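Local coordinates for titin (PDB 2A38), which probably helps anchor the giant muscle protein in the sarcomere through its N-terminal pair of immunoglobulin-like domains, at residues A[17-23]-A[67-72]. Sequence-based numbering, arbitrary orientation.
Sequences VLEGSTA and IPAVTK
Ala23 and Ile67 form an antiparallel hydrogen-bonded pair, with Ala23 N 3.0 Å from Ile67 O and Ile67 N 2.9 Å from Ala23 O, where the loop joining strands 15-18 and 23-32 meets the chain that leaves strand 62-67. Past it the ladder of N-H...O bonds is interrupted at Thr22 and Pro68, though the chains stay close and a CA-H...O contact runs from Thr22 CA to Pro68 O at 3.1 Å. Val70 then renews the bonding with both of its backbone polar groups: its N donates to Ser21 O at 3.0 Å, and its O receives Gly20 N at 2.7 Å. Gly20 lies inside the type II turn from Leu18 to Ser21, its phi positive at 77°.

The apolar part centres on the buried Val70. Its CG1, anti to the backbone N (chi1 -177°), meets Val17 CG1 tip to tip at 3.7 Å, and Val97 of strand 87-98 also touches the Val70 side chain. One carbonyl (Ser21) and one N-H (Gly20) of the turn thus hold the backbone of Val70 while its side chain packs on Val17 and Val97.

At the outer end Glu19 and Lys72 cross, the carboxylate lying against the lysine methylenes, with Glu19 CD 3.5 Å from Lys72 CG. A salt bridge joins Glu19 OE2 to Lys72 NZ at 3.5 Å, although the position of OE2 is uncertain. With an alanine in place of Glu19, the ammonium of Lys72 would probably lose this counter-charge and its methylenes part of their cover.

Main-chain bonding therefore carries the closure of this end of the I-set beta-sandwich, with Val70 buried beneath it and the charged pair as a peripheral addition.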
ATOM      1  N   VAL A  17       6.321   6.317  10.250  1.00 39.39           N
ATOM      2  CA  VAL A  17       6.422   5.880   8.875  1.00 40.55           C
ATOM      3  C   VAL A  17       5.044   5.737   8.228  1.00 40.73           C
ATOM      4  O   VAL A  17       4.048   5.442   8.891  1.00 40.05           O
ATOM      5  CB  VAL A  17       7.195   4.537   8.782  1.00 39.85           C
ATOM      6  CG1 VAL A  17       6.387   3.418   9.418  1.00 40.18           C
ATOM      7  CG2 VAL A  17       7.513   4.218   7.336  1.00 40.43           C
ATOM      8  N   LEU A  18       5.013   5.962   6.920  1.00 41.64           N
ATOM      9  CA  LEU A  18       3.800   5.879   6.119  1.00 41.78           C
ATOM     10  C   LEU A  18       3.550   4.431   5.708  1.00 42.07           C
ATOM     11  O   LEU A  18       4.451   3.772   5.195  1.00 42.39           O
ATOM     12  CB  LEU A  18       3.979   6.743   4.873  1.00 41.87           C
ATOM     13  CG  LEU A  18       2.768   7.050   4.003  1.00 42.80           C
ATOM     14  CD1 LEU A  18       1.745   7.866   4.797  1.00 42.59           C
ATOM     15  CD2 LEU A  18       3.240   7.821   2.782  1.00 43.19           C
ATOM     16  N   GLU A  19       2.338   3.932   5.935  1.00 42.21           N
ATOM     17  CA  GLU A  19       2.007   2.560   5.564  1.00 43.56           C
ATOM     18  C   GLU A  19       2.619   2.159   4.235  1.00 43.55           C
ATOM     19  O   GLU A  19       2.658   2.951   3.294  1.00 43.81           O
ATOM     20  CB  GLU A  19       0.509   2.381   5.423  1.00 46.15           C
ATOM     21  CG  GLU A  19      -0.232   2.061   6.675  1.00 51.44           C
ATOM     22  CD  GLU A  19      -1.542   1.386   6.347  1.00 55.12           C
ATOM     23  OE1 GLU A  19      -1.510   0.180   6.001  1.00 56.44           O
ATOM     24  OE2 GLU A  19      -2.595   2.065   6.408  1.00 57.86           O
ATOM     25  N   GLY A  20       3.079   0.917   4.151  1.00 43.04           N
ATOM     26  CA  GLY A  20       3.662   0.444   2.913  1.00 43.08           C
ATOM     27  C   GLY A  20       5.067   0.939   2.648  1.00 43.08           C
ATOM     28  O   GLY A  20       5.766   0.366   1.816  1.00 44.03           O
ATOM     29  N   SER A  21       5.485   2.009   3.324  1.00 42.52           N
ATOM     30  CA  SER A  21       6.840   2.523   3.138  1.00 42.46           C
ATOM     31  C   SER A  21       7.774   1.643   3.956  1.00 42.13           C
ATOM     32  O   SER A  21       7.321   0.802   4.737  1.00 41.60           O
ATOM     33  CB  SER A  21       6.957   3.975   3.615  1.00 43.65           C
ATOM     34  OG  SER A  21       6.296   4.867   2.734  1.00 45.46           O
ATOM     35  N   THR A  22       9.076   1.829   3.771  1.00 41.63           N
ATOM     36  CA  THR A  22      10.052   1.037   4.508  1.00 41.96           C
ATOM     37  C   THR A  22      10.380   1.726   5.826  1.00 40.18           C
ATOM     38  O   THR A  22      10.508   2.949   5.881  1.00 39.55           O
ATOM     39  CB  THR A  22      11.360   0.853   3.697  1.00 43.78           C
ATOM     40  OG1 THR A  22      11.959   2.133   3.451  1.00 47.29           O
ATOM     41  CG2 THR A  22      11.071   0.181   2.364  1.00 43.11           C
ATOM     42  N   ALA A  23      10.495   0.936   6.889  1.00 39.37           N
ATOM     43  CA  ALA A  23      10.819   1.473   8.211  1.00 38.63           C
ATOM     44  C   ALA A  23      12.161   0.925   8.661  1.00 37.66           C
ATOM     45  O   ALA A  23      12.441  -0.268   8.518  1.00 36.03           O
ATOM     46  CB  ALA A  23       9.740   1.101   9.226  1.00 37.67           C
ATOM     47  N   ILE A  67      12.012  -3.108   8.032  1.00 35.42           N
ATOM     48  CA  ILE A  67      10.750  -3.720   7.651  1.00 37.36           C
ATOM     49  C   ILE A  67      10.458  -3.156   6.264  1.00 39.53           C
ATOM     50  O   ILE A  67      10.216  -1.959   6.123  1.00 39.36           O
ATOM     51  CB  ILE A  67       9.606  -3.330   8.600  1.00 36.46           C
ATOM     52  CG1 ILE A  67       9.975  -3.699  10.038  1.00 34.96           C
ATOM     53  CG2 ILE A  67       8.328  -4.047   8.186  1.00 35.40           C
ATOM     54  CD1 ILE A  67       8.917  -3.343  11.056  1.00 34.56           C
ATOM     55  N   PRO A  68      10.522  -4.005   5.220  1.00 41.90           N
ATOM     56  CA  PRO A  68      10.268  -3.603   3.829  1.00 43.15           C
ATOM     57  C   PRO A  68       8.952  -2.840   3.648  1.00 43.92           C
ATOM     58  O   PRO A  68       8.955  -1.623   3.459  1.00 44.75           O
ATOM     59  CB  PRO A  68      10.288  -4.934   3.087  1.00 43.53           C
ATOM     60  CG  PRO A  68      11.328  -5.704   3.844  1.00 42.74           C
ATOM     61  CD  PRO A  68      10.928  -5.422   5.279  1.00 42.93           C
ATOM     62  N   ALA A  69       7.831  -3.551   3.700  1.00 44.51           N
ATOM     63  CA  ALA A  69       6.526  -2.912   3.558  1.00 44.95           C
ATOM     64  C   ALA A  69       5.889  -2.848   4.937  1.00 45.40           C
ATOM     65  O   ALA A  69       5.376  -3.847   5.440  1.00 45.69           O
ATOM     66  CB  ALA A  69       5.645  -3.714   2.610  1.00 44.79           C
ATOM     67  N   VAL A  70       5.926  -1.674   5.554  1.00 45.87           N
ATOM     68  CA  VAL A  70       5.363  -1.515   6.888  1.00 47.17           C
ATOM     69  C   VAL A  70       3.844  -1.544   6.911  1.00 47.06           C
ATOM     70  O   VAL A  70       3.186  -0.952   6.059  1.00 47.59           O
ATOM     71  CB  VAL A  70       5.826  -0.203   7.527  1.00 47.97           C
ATOM     72  CG1 VAL A  70       5.276  -0.089   8.942  1.00 48.94           C
ATOM     73  CG2 VAL A  70       7.332  -0.156   7.545  1.00 48.52           C
ATOM     74  N   THR A  71       3.292  -2.234   7.900  1.00 46.95           N
ATOM     75  CA  THR A  71       1.848  -2.329   8.048  1.00 47.49           C
ATOM     76  C   THR A  71       1.459  -1.683   9.376  1.00 47.82           C
ATOM     77  O   THR A  71       2.303  -1.524  10.257  1.00 48.06           O
ATOM     78  CB  THR A  71       1.389  -3.798   8.035  1.00 48.03           C
ATOM     79  OG1 THR A  71       1.940  -4.482   9.167  1.00 49.37           O
ATOM     80  CG2 THR A  71       1.864  -4.486   6.760  1.00 47.85           C
ATOM     81  N   LYS A  72       0.192  -1.303   9.518  1.00 47.67           N
ATOM     82  CA  LYS A  72      -0.274  -0.670  10.749  1.00 47.09           C
ATOM     83  C   LYS A  72      -0.131  -1.605  11.941  1.00 46.51           C
ATOM     84  O   LYS A  72      -0.092  -1.163  13.089  1.00 46.42           O
ATOM     85  CB  LYS A  72      -1.735  -0.252  10.613  1.00 48.49           C
ATOM     86  CG  LYS A  72      -1.949   1.031   9.835  1.00 51.50           C
ATOM     87  CD  LYS A  72      -3.432   1.328   9.686  1.00 53.83           C
ATOM     88  CE  LYS A  72      -3.656   2.675   9.024  1.00 55.93           C
ATOM     89  NZ  LYS A  72      -5.099   2.932   8.755  1.00 57.63           N
TER